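Local structure of Lon211 (Mycobacterium tuberculosis, 6VBK) at residues A42-E45 against A46-A50; S132-A135 against Q136-K140; L181-E184 against Q185-E188; V193-V196 against E197-E200. The protein forms the N-terminal domain of an ATP-dependent Lon protease, a part that probably helps to recognise and bind protein substrates for degradation. All coordinates share one frame; numbering follows the deposited sequence.

Overall arrangement
Contact 1 sits alone on helix 38-50, which packs against the β-sheet part of this domain; the other three belong to the helical part, on the other side of the chain's centre. Contacts 1 and 2 are the farthest apart, about 39 Å between centres. Contacts 2 and 4 touch: their centres lie about 10 Å apart, Leu138 packs on Leu199, and Arg134 forms a salt bridge with Glu200, so two helix starts are joined. Contact 3 opens helix 183-191, the one before the helix of contact 4, with nearest atoms about 5 Å apart. Contacts 2, 3 and 4 all lie at helix N-termini, whereas contact 1 takes up the later part of helix 38-50.

Contact 1: A42-E45 against A46-A50; sequences AAIE and AARAA
Helix 38-50 carries an i to i+3 salt bridge between Glu45 and Arg48 on its outer side, while Ala43, Ala46 and Ala47 are buried toward the β-sheet side. Underneath runs the regular helical bonding: Ala46 N donates to Ala42 O (2.8 Å), Arg48 N to Ile44 O (2.8 Å) and Ala49 N to Glu45 O (3.0 Å). The two charged side chains lie next to each other and point the same way. Glu45 bends at its second torsion (chi2 -55°), which swings the carboxylate round beside the guanidinium. Arg48 then grips it side-on: NE gives a nearly straight bond to OE1 of Glu45 (3.2 Å, 171°), on the syn side of that oxygen, and NH2 gives a short one to OE2 of Glu45 (2.5 Å), which it meets from above the carboxylate plane. The two flat groups are thus tilted by 30° rather than coplanar, although both oxygens stay near the guanidinium plane. Ile44 brings its CG2 obliquely to within 4.0 Å of Arg48 NH2, and on the sheet side Ala43 and Ala47 rest on Leu17 and Pro15 of strand 9-19. Arg48 NH1 also forms a salt bridge with Glu88 of strand 79-88. Paired with Glu45 and with Glu88, the guanidinium ties the helix surface to the sheet, and its positive charge probably favours the ionised form of both glutamates.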
ATOM      1  N   ALA B  42     -24.672  -1.266 -10.788  1.00 62.66           N
ATOM      2  CA  ALA B  42     -24.362  -1.652  -9.415  1.00 59.17           C
ATOM      3  C   ALA B  42     -22.979  -1.163  -9.006  1.00 62.54           C
ATOM      4  O   ALA B  42     -22.761  -0.798  -7.844  1.00 63.03           O
ATOM      5  CB  ALA B  42     -24.464  -3.169  -9.255  1.00 63.13           C
ATOM      6  N   ALA B  43     -22.030  -1.150  -9.946  1.00 52.09           N
ATOM      7  CA  ALA B  43     -20.698  -0.638  -9.646  1.00 63.35           C
ATOM      8  C   ALA B  43     -20.737   0.855  -9.344  1.00 52.68           C
ATOM      9  O   ALA B  43     -20.045   1.329  -8.436  1.00 60.94           O
ATOM     10  CB  ALA B  43     -19.748  -0.927 -10.807  1.00 58.38           C
ATOM     11  N   ILE B  44     -21.545   1.609 -10.092  1.00 59.42           N
ATOM     12  CA  ILE B  44     -21.646   3.045  -9.856  1.00 65.06           C
ATOM     13  C   ILE B  44     -22.328   3.322  -8.522  1.00 59.02           C
ATOM     14  O   ILE B  44     -21.929   4.231  -7.783  1.00 61.11           O
ATOM     15  CB  ILE B  44     -22.382   3.725 -11.025  1.00 62.74           C
ATOM     16  CG1 ILE B  44     -21.601   3.527 -12.326  1.00 53.78           C
ATOM     17  CG2 ILE B  44     -22.596   5.206 -10.741  1.00 57.37           C
ATOM     18  CD1 ILE B  44     -22.224   4.204 -13.525  1.00 53.01           C
ATOM     19  N   GLU B  45     -23.358   2.543  -8.186  1.00 53.95           N
ATOM     20  CA  GLU B  45     -24.063   2.760  -6.925  1.00 58.60           C
ATOM     21  C   GLU B  45     -23.219   2.325  -5.736  1.00 62.01           C
ATOM     22  O   GLU B  45     -23.261   2.957  -4.673  1.00 63.26           O
ATOM     23  CB  GLU B  45     -25.403   2.029  -6.938  1.00 67.22           C
ATOM     24  CG  GLU B  45     -26.451   2.704  -7.804  1.00 82.42           C
ATOM     25  CD  GLU B  45     -26.665   4.157  -7.422  1.00 99.01           C
ATOM     26  OE1 GLU B  45     -26.721   4.456  -6.210  1.00104.46           O
ATOM     27  OE2 GLU B  45     -26.766   5.003  -8.336  1.00106.77           O
ATOM     28  N   ALA B  46     -22.450   1.244  -5.890  1.00 54.61           N
ATOM     29  CA  ALA B  46     -21.496   0.870  -4.851  1.00 63.15           C
ATOM     30  C   ALA B  46     -20.427   1.940  -4.684  1.00 56.11           C
ATOM     31  O   ALA B  46     -19.968   2.205  -3.567  1.00 63.07           O
ATOM     32  CB  ALA B  46     -20.859  -0.479  -5.180  1.00 67.30           C
ATOM     33  N   ALA B  47     -20.018   2.570  -5.788  1.00 58.17           N
ATOM     34  CA  ALA B  47     -19.046   3.654  -5.700  1.00 61.62           C
ATOM     35  C   ALA B  47     -19.650   4.881  -5.031  1.00 67.07           C
ATOM     36  O   ALA B  47     -18.976   5.564  -4.252  1.00 62.74           O
ATOM     37  CB  ALA B  47     -18.521   4.003  -7.091  1.00 51.23           C
ATOM     38  N   ARG B  48     -20.919   5.175  -5.323  1.00 66.67           N
ATOM     39  CA  ARG B  48     -21.569   6.327  -4.705  1.00 66.76           C
ATOM     40  C   ARG B  48     -21.699   6.132  -3.201  1.00 75.09           C
ATOM     41  O   ARG B  48     -21.385   7.036  -2.417  1.00 84.50           O
ATOM     42  CB  ARG B  48     -22.940   6.561  -5.336  1.00 77.07           C
ATOM     43  CG  ARG B  48     -23.527   7.930  -5.029  1.00 86.37           C
ATOM     44  CD  ARG B  48     -25.012   7.989  -5.341  1.00 99.28           C
ATOM     45  NE  ARG B  48     -25.339   7.307  -6.589  1.00109.28           N
ATOM     46  CZ  ARG B  48     -25.188   7.841  -7.796  1.00109.34           C
ATOM     47  NH1 ARG B  48     -24.706   9.070  -7.928  1.00114.04           N
ATOM     48  NH2 ARG B  48     -25.516   7.143  -8.875  1.00 97.12           N
ATOM     49  N   ALA B  49     -22.156   4.950  -2.779  1.00 71.71           N
ATOM     50  CA  ALA B  49     -22.305   4.669  -1.355  1.00 75.35           C
ATOM     51  C   ALA B  49     -20.965   4.742  -0.632  1.00 83.96           C
ATOM     52  O   ALA B  49     -20.882   5.266   0.484  1.00 78.29           O
ATOM     53  CB  ALA B  49     -22.947   3.296  -1.157  1.00 76.65           C
ATOM     54  N   ALA B  50     -19.922   4.199  -1.265  1.00 84.58           N
ATOM     55  CA  ALA B  50     -18.569   4.220  -0.664  1.00 89.94           C
ATOM     56  C   ALA B  50     -18.069   5.665  -0.612  1.00 93.62           C
ATOM     57  O   ALA B  50     -17.085   5.931   0.097  1.00 97.94           O
ATOM     58  CB  ALA B  50     -17.635   3.340  -1.455  1.00 77.12           C
TER

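Contact 2: S132-A135 against Q136-K140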
ATOM      1  N   SER B 132      11.179   9.944 -19.896  1.00 86.35           N
ATOM      2  CA  SER B 132      12.593   9.903 -20.232  1.00107.17           C
ATOM      3  C   SER B 132      12.889  10.820 -21.416  1.00118.49           C
ATOM      4  O   SER B 132      11.990  11.256 -22.144  1.00122.42           O
ATOM      5  CB  SER B 132      13.027   8.474 -20.563  1.00115.57           C
ATOM      6  OG  SER B 132      12.973   7.640 -19.417  1.00125.56           O
ATOM      7  N   GLY B 133      14.175  11.132 -21.586  1.00120.84           N
ATOM      8  CA  GLY B 133      14.595  11.833 -22.786  1.00114.50           C
ATOM      9  C   GLY B 133      14.281  11.035 -24.035  1.00103.86           C
ATOM     10  O   GLY B 133      13.786  11.579 -25.025  1.00 99.88           O
ATOM     11  N   ARG B 134      14.543   9.726 -23.993  1.00111.11           N
ATOM     12  CA  ARG B 134      14.172   8.849 -25.099  1.00115.28           C
ATOM     13  C   ARG B 134      12.663   8.822 -25.304  1.00121.03           C
ATOM     14  O   ARG B 134      12.195   8.726 -26.444  1.00111.83           O
ATOM     15  CB  ARG B 134      14.704   7.438 -24.848  1.00134.32           C
ATOM     16  CG  ARG B 134      14.481   6.451 -25.987  1.00143.67           C
ATOM     17  CD  ARG B 134      13.515   5.352 -25.580  1.00141.38           C
ATOM     18  NE  ARG B 134      13.586   4.193 -26.466  1.00139.72           N
ATOM     19  CZ  ARG B 134      14.384   3.149 -26.263  1.00142.88           C
ATOM     20  NH1 ARG B 134      15.181   3.118 -25.204  1.00141.98           N
ATOM     21  NH2 ARG B 134      14.386   2.136 -27.118  1.00140.36           N
ATOM     22  N   ALA B 135      11.887   8.910 -24.219  1.00 82.98           N
ATOM     23  CA  ALA B 135      10.434   8.949 -24.352  1.00 91.34           C
ATOM     24  C   ALA B 135       9.975  10.186 -25.111  1.00 87.72           C
ATOM     25  O   ALA B 135       8.958  10.143 -25.812  1.00 85.85           O
ATOM     26  CB  ALA B 135       9.774   8.899 -22.974  1.00 85.55           C
ATOM     27  N   GLN B 136      10.710  11.294 -24.985  1.00101.95           N
ATOM     28  CA  GLN B 136      10.374  12.494 -25.744  1.00 94.04           C
ATOM     29  C   GLN B 136      10.561  12.270 -27.240  1.00 86.04           C
ATOM     30  O   GLN B 136       9.763  12.757 -28.050  1.00 73.86           O
ATOM     31  CB  GLN B 136      11.228  13.672 -25.269  1.00115.24           C
ATOM     32  CG  GLN B 136      11.127  13.971 -23.777  1.00122.41           C
ATOM     33  CD  GLN B 136       9.895  14.778 -23.418  1.00123.36           C
ATOM     34  OE1 GLN B 136       8.815  14.227 -23.207  1.00116.71           O
ATOM     35  NE2 GLN B 136      10.053  16.094 -23.336  1.00127.76           N
ATOM     36  N   GLU B 137      11.612  11.539 -27.626  1.00103.39           N
ATOM     37  CA  GLU B 137      11.830  11.243 -29.039  1.00 96.75           C
ATOM     38  C   GLU B 137      10.803  10.254 -29.572  1.00 93.82           C
ATOM     39  O   GLU B 137      10.437  10.321 -30.751  1.00101.56           O
ATOM     40  CB  GLU B 137      13.244  10.702 -29.257  1.00 90.20           C
ATOM     41  CG  GLU B 137      14.344  11.745 -29.148  1.00118.88           C
ATOM     42  CD  GLU B 137      15.075  11.696 -27.820  1.00135.06           C
ATOM     43  OE1 GLU B 137      15.122  12.732 -27.126  1.00135.81           O
ATOM     44  OE2 GLU B 137      15.602  10.619 -27.471  1.00141.63           O
ATOM     45  N   LEU B 138      10.338   9.326 -28.732  1.00 77.23           N
ATOM     46  CA  LEU B 138       9.273   8.421 -29.149  1.00 88.23           C
ATOM     47  C   LEU B 138       7.977   9.181 -29.395  1.00 78.44           C
ATOM     48  O   LEU B 138       7.219   8.849 -30.314  1.00 78.98           O
ATOM     49  CB  LEU B 138       9.063   7.339 -28.092  1.00 80.89           C
ATOM     50  CG  LEU B 138      10.283   6.517 -27.682  1.00 97.30           C
ATOM     51  CD1 LEU B 138       9.960   5.651 -26.477  1.00 99.04           C
ATOM     52  CD2 LEU B 138      10.755   5.664 -28.842  1.00 86.75           C
ATOM     53  N   ALA B 139       7.706  10.203 -28.579  1.00 81.18           N
ATOM     54  CA  ALA B 139       6.485  10.985 -28.743  1.00 75.88           C
ATOM     55  C   ALA B 139       6.523  11.808 -30.023  1.00 79.22           C
ATOM     56  O   ALA B 139       5.518  11.902 -30.735  1.00 76.50           O
ATOM     57  CB  ALA B 139       6.275  11.889 -27.528  1.00 71.66           C
ATOM     58  N   LYS B 140       7.674  12.414 -30.329  1.00 82.93           N
ATOM     59  CA  LYS B 140       7.794  13.205 -31.550  1.00 90.04           C
ATOM     60  C   LYS B 140       7.611  12.337 -32.788  1.00 82.29           C
ATOM     61  O   LYS B 140       6.946  12.742 -33.748  1.00 92.80           O
ATOM     62  CB  LYS B 140       9.151  13.909 -31.583  1.00 93.91           C
ATOM     63  CG  LYS B 140       9.300  14.939 -32.692  1.00103.63           C
ATOM     64  CD  LYS B 140      10.693  15.549 -32.681  1.00103.80           C
ATOM     65  CE  LYS B 140      10.767  16.794 -33.549  1.00 98.37           C
ATOM     66  NZ  LYS B 140      12.120  17.416 -33.497  1.00105.19           N
TER
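Ser132 and Gln136 mark the first turn of helix 133-153: Gln136 N bonds to Ser132 O at 3.1 Å, and the regular i to i+4 bonds continue with Leu138 N to Arg134 O and Ala139 N to Ala135 O, both at 3.0 Å. Between them, the bond from Glu137 N to Gly133 O is weak. Ser132 holds the N-cap position but makes no capping bond with its hydroxyl. Among the side chains, Arg134 and Leu138 carry the contact. The arginine's aliphatic part passes slantwise over the leucine, with Arg134 CD 3.7 Å from Leu138 CD1, and Leu138 CD2 comes up to the edge of the guanidinium, in its plane. Leu138 CG also presses on Arg134 O at 3.2 Å. On another side of the turn Gln136 CG, set anti to the carbonyl carbon (chi1 -56°), lies 3.3 Å from Ser132 O; the bend at chi2 then turns the amide. Glu137 is modelled with OE1 only 2.7 Å from Gly133 O, two acceptors too close to be bonded, and this placement of its carboxylate is doubtful. Arg134 has its strong polar partner in Glu200 of helix 195-207, where Leu138 also packs on Leu199. The chemistry is therefore divided: the leucine lines the aliphatic stem of Arg134, and the charged end is left to pair with a glutamate of the neighbouring helix, joining the two helices at their starts.

Contact 3: L181-E184 against Q185-E188; sequences LTDE and QKIE
Thr182 and Gln185 form a capping box at the start of helix 183-191. Thr182 N donates to Gln185 OE1, a bond 3.2 Å long, almost straight at 173° and in the plane of the amide carbonyl. The return bond, Gln185 N to Thr182 OG1, is weak at 3.4 Å, and so is the one the threonine hydroxyl gives to the same OE1. OG1 sits between the backbone N and the carbonyl carbon of its own residue (chi1 73°), which turns it toward the N-H of Gln185. Along the backbone, Lys186 N donates to Thr182 O (2.9 Å), followed by Ile187 N to Asp183 O.

By van der Waals contact, Leu181 crosses Gln185 at about a right angle, its CD2 3.3 Å from the amide OE1; Trp205 of helix 195-207 packs on both residues.

Charges play a looser part. Lys186 stretches fully extended back along the turn and puts NZ on Gly176 O, with a weak bond to Ala178 O, while Asp183 spends OD2 on Gly22 N. Asp183 OD1 and Lys186 NZ stay 4.6 Å apart, beyond a salt bridge. On the way the lysine passes the chain just before the helix, its CE lying 3.5 Å from Leu181 O.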
ATOM      1  N   LEU B 181      -7.286   0.168 -33.857  1.00100.42           N
ATOM      2  CA  LEU B 181      -6.599  -0.668 -32.885  1.00 99.62           C
ATOM      3  C   LEU B 181      -7.605  -1.591 -32.213  1.00106.91           C
ATOM      4  O   LEU B 181      -8.739  -1.192 -31.932  1.00113.90           O
ATOM      5  CB  LEU B 181      -5.871   0.179 -31.834  1.00100.82           C
ATOM      6  CG  LEU B 181      -4.529   0.788 -32.245  1.00107.57           C
ATOM      7  CD1 LEU B 181      -3.946   1.612 -31.108  1.00101.18           C
ATOM      8  CD2 LEU B 181      -3.553  -0.298 -32.674  1.00115.91           C
ATOM      9  N   THR B 182      -7.186  -2.827 -31.969  1.00108.49           N
ATOM     10  CA  THR B 182      -8.044  -3.815 -31.337  1.00112.39           C
ATOM     11  C   THR B 182      -7.917  -3.735 -29.820  1.00116.66           C
ATOM     12  O   THR B 182      -6.960  -3.178 -29.278  1.00104.27           O
ATOM     13  CB  THR B 182      -7.695  -5.223 -31.815  1.00115.21           C
ATOM     14  OG1 THR B 182      -6.451  -5.630 -31.233  1.00125.37           O
ATOM     15  CG2 THR B 182      -7.570  -5.251 -33.331  1.00115.94           C
ATOM     16  N   ASP B 183      -8.906  -4.313 -29.135  1.00115.22           N
ATOM     17  CA  ASP B 183      -8.928  -4.256 -27.678  1.00102.88           C
ATOM     18  C   ASP B 183      -7.789  -5.056 -27.061  1.00102.61           C
ATOM     19  O   ASP B 183      -7.257  -4.662 -26.018  1.00 99.96           O
ATOM     20  CB  ASP B 183     -10.273  -4.752 -27.153  1.00106.31           C
ATOM     21  CG  ASP B 183     -11.440  -3.997 -27.752  1.00 91.70           C
ATOM     22  OD1 ASP B 183     -11.252  -3.353 -28.806  1.00 99.98           O
ATOM     23  OD2 ASP B 183     -12.542  -4.039 -27.166  1.00104.37           O
ATOM     24  N   GLU B 184      -7.404  -6.175 -27.681  1.00 92.66           N
ATOM     25  CA  GLU B 184      -6.262  -6.934 -27.180  1.00108.25           C
ATOM     26  C   GLU B 184      -4.995  -6.090 -27.202  1.00113.70           C
ATOM     27  O   GLU B 184      -4.153  -6.192 -26.303  1.00115.94           O
ATOM     28  CB  GLU B 184      -6.072  -8.211 -27.999  1.00105.42           C
ATOM     29  CG  GLU B 184      -5.070  -9.187 -27.398  1.00105.54           C
ATOM     30  CD  GLU B 184      -4.837 -10.401 -28.277  1.00121.99           C
ATOM     31  OE1 GLU B 184      -3.724 -10.533 -28.831  1.00123.46           O
ATOM     32  OE2 GLU B 184      -5.768 -11.221 -28.419  1.00126.71           O
ATOM     33  N   GLN B 185      -4.845  -5.246 -28.227  1.00112.68           N
ATOM     34  CA  GLN B 185      -3.751  -4.280 -28.232  1.00110.70           C
ATOM     35  C   GLN B 185      -3.971  -3.201 -27.179  1.00105.13           C
ATOM     36  O   GLN B 185      -3.027  -2.798 -26.489  1.00112.18           O
ATOM     37  CB  GLN B 185      -3.612  -3.653 -29.621  1.00102.15           C
ATOM     38  CG  GLN B 185      -3.013  -4.573 -30.672  1.00103.62           C
ATOM     39  CD  GLN B 185      -3.060  -3.967 -32.064  1.00106.34           C
ATOM     40  OE1 GLN B 185      -4.120  -3.566 -32.543  1.00103.58           O
ATOM     41  NE2 GLN B 185      -1.905  -3.892 -32.716  1.00104.76           N
ATOM     42  N   LYS B 186      -5.213  -2.730 -27.040  1.00 79.02           N
ATOM     43  CA  LYS B 186      -5.517  -1.691 -26.061  1.00 80.74           C
ATOM     44  C   LYS B 186      -5.293  -2.182 -24.636  1.00 87.89           C
ATOM     45  O   LYS B 186      -4.826  -1.422 -23.779  1.00 84.02           O
ATOM     46  CB  LYS B 186      -6.955  -1.207 -26.244  1.00 71.18           C
ATOM     47  CG  LYS B 186      -7.203  -0.481 -27.558  1.00 90.68           C
ATOM     48  CD  LYS B 186      -8.652  -0.040 -27.682  1.00 82.59           C
ATOM     49  CE  LYS B 186      -8.898   0.684 -28.996  1.00 79.00           C
ATOM     50  NZ  LYS B 186     -10.313   1.129 -29.118  1.00 84.87           N
ATOM     51  N   ILE B 187      -5.625  -3.446 -24.360  1.00 83.46           N
ATOM     52  CA  ILE B 187      -5.390  -4.001 -23.029  1.00 81.58           C
ATOM     53  C   ILE B 187      -3.897  -4.038 -22.728  1.00 98.12           C
ATOM     54  O   ILE B 187      -3.468  -3.778 -21.596  1.00103.94           O
ATOM     55  CB  ILE B 187      -6.033  -5.398 -22.910  1.00 90.90           C
ATOM     56  CG1 ILE B 187      -7.559  -5.288 -22.953  1.00 84.19           C
ATOM     57  CG2 ILE B 187      -5.593  -6.090 -21.627  1.00 87.75           C
ATOM     58  CD1 ILE B 187      -8.261  -6.601 -23.221  1.00 85.31           C
ATOM     59  N   GLU B 188      -3.079  -4.349 -23.740  1.00104.45           N
ATOM     60  CA  GLU B 188      -1.633  -4.332 -23.553  1.00103.61           C
ATOM     61  C   GLU B 188      -1.117  -2.919 -23.319  1.00106.06           C
ATOM     62  O   GLU B 188      -0.149  -2.730 -22.571  1.00 99.19           O
ATOM     63  CB  GLU B 188      -0.935  -4.960 -24.758  1.00102.09           C
ATOM     64  CG  GLU B 188       0.529  -5.282 -24.512  1.00111.57           C
ATOM     65  CD  GLU B 188       1.206  -5.910 -25.712  1.00113.02           C
ATOM     66  OE1 GLU B 188       2.452  -6.002 -25.708  1.00118.75           O
ATOM     67  OE2 GLU B 188       0.496  -6.312 -26.659  1.00109.06           O
TER

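Contact 4: V193-V196 against E197-E200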
ATOM      1  N   VAL B 193       3.080  -0.137 -17.943  1.00 91.48           N
ATOM      2  CA  VAL B 193       3.203   1.149 -17.191  1.00 93.49           C
ATOM      3  C   VAL B 193       4.284   2.050 -17.804  1.00100.23           C
ATOM      4  O   VAL B 193       4.021   3.256 -17.943  1.00 85.96           O
ATOM      5  CB  VAL B 193       3.450   0.897 -15.690  1.00 91.98           C
ATOM      6  CG1 VAL B 193       2.202   0.372 -15.000  1.00 96.94           C
ATOM      7  CG2 VAL B 193       4.622  -0.038 -15.443  1.00103.19           C
ATOM      8  N   ASP B 194       5.434   1.485 -18.188  1.00 93.96           N
ATOM      9  CA  ASP B 194       6.552   2.295 -18.745  1.00 94.17           C
ATOM     10  C   ASP B 194       6.080   3.020 -20.007  1.00 94.17           C
ATOM     11  O   ASP B 194       5.551   2.346 -20.907  1.00 89.44           O
ATOM     12  CB  ASP B 194       7.792   1.444 -19.025  1.00102.98           C
ATOM     13  CG  ASP B 194       8.976   2.269 -19.495  1.00100.53           C
ATOM     14  OD1 ASP B 194       9.480   3.079 -18.696  1.00101.05           O
ATOM     15  OD2 ASP B 194       9.370   2.111 -20.662  1.00109.13           O
ATOM     16  N   VAL B 195       6.301   4.336 -20.076  1.00 99.25           N
ATOM     17  CA  VAL B 195       5.863   5.100 -21.239  1.00 78.35           C
ATOM     18  C   VAL B 195       6.725   4.792 -22.458  1.00 78.76           C
ATOM     19  O   VAL B 195       6.236   4.825 -23.595  1.00 80.16           O
ATOM     20  CB  VAL B 195       5.853   6.607 -20.909  1.00 76.24           C
ATOM     21  CG1 VAL B 195       7.247   7.091 -20.534  1.00 88.12           C
ATOM     22  CG2 VAL B 195       5.295   7.412 -22.076  1.00 78.37           C
ATOM     23  N   VAL B 196       8.007   4.477 -22.253  1.00 92.45           N
ATOM     24  CA  VAL B 196       8.880   4.152 -23.379  1.00 98.98           C
ATOM     25  C   VAL B 196       8.385   2.900 -24.092  1.00 92.98           C
ATOM     26  O   VAL B 196       8.355   2.841 -25.327  1.00 88.16           O
ATOM     27  CB  VAL B 196      10.338   4.002 -22.904  1.00106.21           C
ATOM     28  CG1 VAL B 196      11.138   3.151 -23.879  1.00 95.66           C
ATOM     29  CG2 VAL B 196      10.984   5.369 -22.744  1.00100.97           C
ATOM     30  N   GLU B 197       7.971   1.888 -23.325  1.00101.78           N
ATOM     31  CA  GLU B 197       7.473   0.657 -23.929  1.00102.08           C
ATOM     32  C   GLU B 197       6.185   0.895 -24.709  1.00 91.41           C
ATOM     33  O   GLU B 197       6.029   0.388 -25.824  1.00 93.56           O
ATOM     34  CB  GLU B 197       7.252  -0.403 -22.852  1.00103.63           C
ATOM     35  CG  GLU B 197       8.518  -0.951 -22.220  1.00113.72           C
ATOM     36  CD  GLU B 197       8.221  -1.947 -21.116  1.00113.28           C
ATOM     37  OE1 GLU B 197       7.793  -1.517 -20.023  1.00123.95           O
ATOM     38  OE2 GLU B 197       8.401  -3.161 -21.344  1.00108.74           O
ATOM     39  N   ARG B 198       5.253   1.663 -24.139  1.00 83.67           N
ATOM     40  CA  ARG B 198       3.965   1.877 -24.796  1.00 80.19           C
ATOM     41  C   ARG B 198       4.134   2.597 -26.127  1.00 81.52           C
ATOM     42  O   ARG B 198       3.595   2.163 -27.153  1.00 75.54           O
ATOM     43  CB  ARG B 198       3.028   2.665 -23.881  1.00 74.03           C
ATOM     44  CG  ARG B 198       2.568   1.906 -22.655  1.00 87.17           C
ATOM     45  CD  ARG B 198       1.211   2.410 -22.200  1.00 71.87           C
ATOM     46  NE  ARG B 198       1.169   3.863 -22.092  1.00 89.87           N
ATOM     47  CZ  ARG B 198       1.547   4.541 -21.016  1.00 80.82           C
ATOM     48  NH1 ARG B 198       2.000   3.897 -19.949  1.00 71.23           N
ATOM     49  NH2 ARG B 198       1.472   5.864 -21.004  1.00 74.42           N
ATOM     50  N   LEU B 199       4.865   3.714 -26.127  1.00 83.71           N
ATOM     51  CA  LEU B 199       5.132   4.425 -27.373  1.00 77.28           C
ATOM     52  C   LEU B 199       5.814   3.509 -28.380  1.00 91.37           C
ATOM     53  O   LEU B 199       5.402   3.425 -29.541  1.00 87.33           O
ATOM     54  CB  LEU B 199       5.985   5.665 -27.098  1.00 71.94           C
ATOM     55  CG  LEU B 199       5.275   6.836 -26.417  1.00 71.90           C
ATOM     56  CD1 LEU B 199       6.283   7.842 -25.894  1.00 97.16           C
ATOM     57  CD2 LEU B 199       4.311   7.502 -27.387  1.00 75.24           C
ATOM     58  N   GLU B 200       6.847   2.791 -27.936  1.00124.23           N
ATOM     59  CA  GLU B 200       7.512   1.807 -28.778  1.00127.56           C
ATOM     60  C   GLU B 200       6.572   0.682 -29.199  1.00107.69           C
ATOM     61  O   GLU B 200       6.790   0.065 -30.247  1.00109.80           O
ATOM     62  CB  GLU B 200       8.741   1.277 -28.035  1.00145.50           C
ATOM     63  CG  GLU B 200       9.871   2.256 -27.798  1.00159.29           C
ATOM     64  CD  GLU B 200      10.999   1.638 -26.992  1.00180.32           C
ATOM     65  OE1 GLU B 200      10.808   0.523 -26.467  1.00186.13           O
ATOM     66  OE2 GLU B 200      12.070   2.267 -26.865  1.00189.60           O
TER
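Asp194 is the N-cap of helix 195-207: its OD2 accepts from Glu197 N (3.0 Å), and the turn that follows has well-packed flanks and a looser side. On one packed flank Val195 and Leu199 lie side by side, pointing the same way, with Val195 CG2 4.0 Å from Leu199 CD1; Pro168 of helix 168-173 covers both. Arg198 shares this flank. It bends at its third torsion (chi3 -50°), which brings the guanidinium back beneath the start of the helix, one face against Val195 CA. NH1 is bonded to Thr192 O and NH2 to Ser169 OG, so the buried charged group is held by polar atoms before the helix and on a neighbouring one. The backbone here is sound: Leu199 N meets Val195 O at 3.1 Å and an almost straight 173°, and only the bond from Arg198 N to Asp194 O is weak.

The looser side, where Glu197 is exposed, gathers negative charge. Asp194 and Glu197 cross at about a right angle, their carboxylate planes turned 50° apart, and OD2 of Asp194 stays 4.0 Å from OE1 of Glu197. Neighbouring like charges would probably disfavour ionisation a little, though for Asp194 the bond from Glu197 N would probably offset this. A further flank is covered by helix 133-153. There Glu200 lies alongside Val196 and directs its carboxylate to Arg134; on the way its CG passes 3.0 Å from Val196 O, and its OE2 touches Val196 CG1 at 3.3 Å.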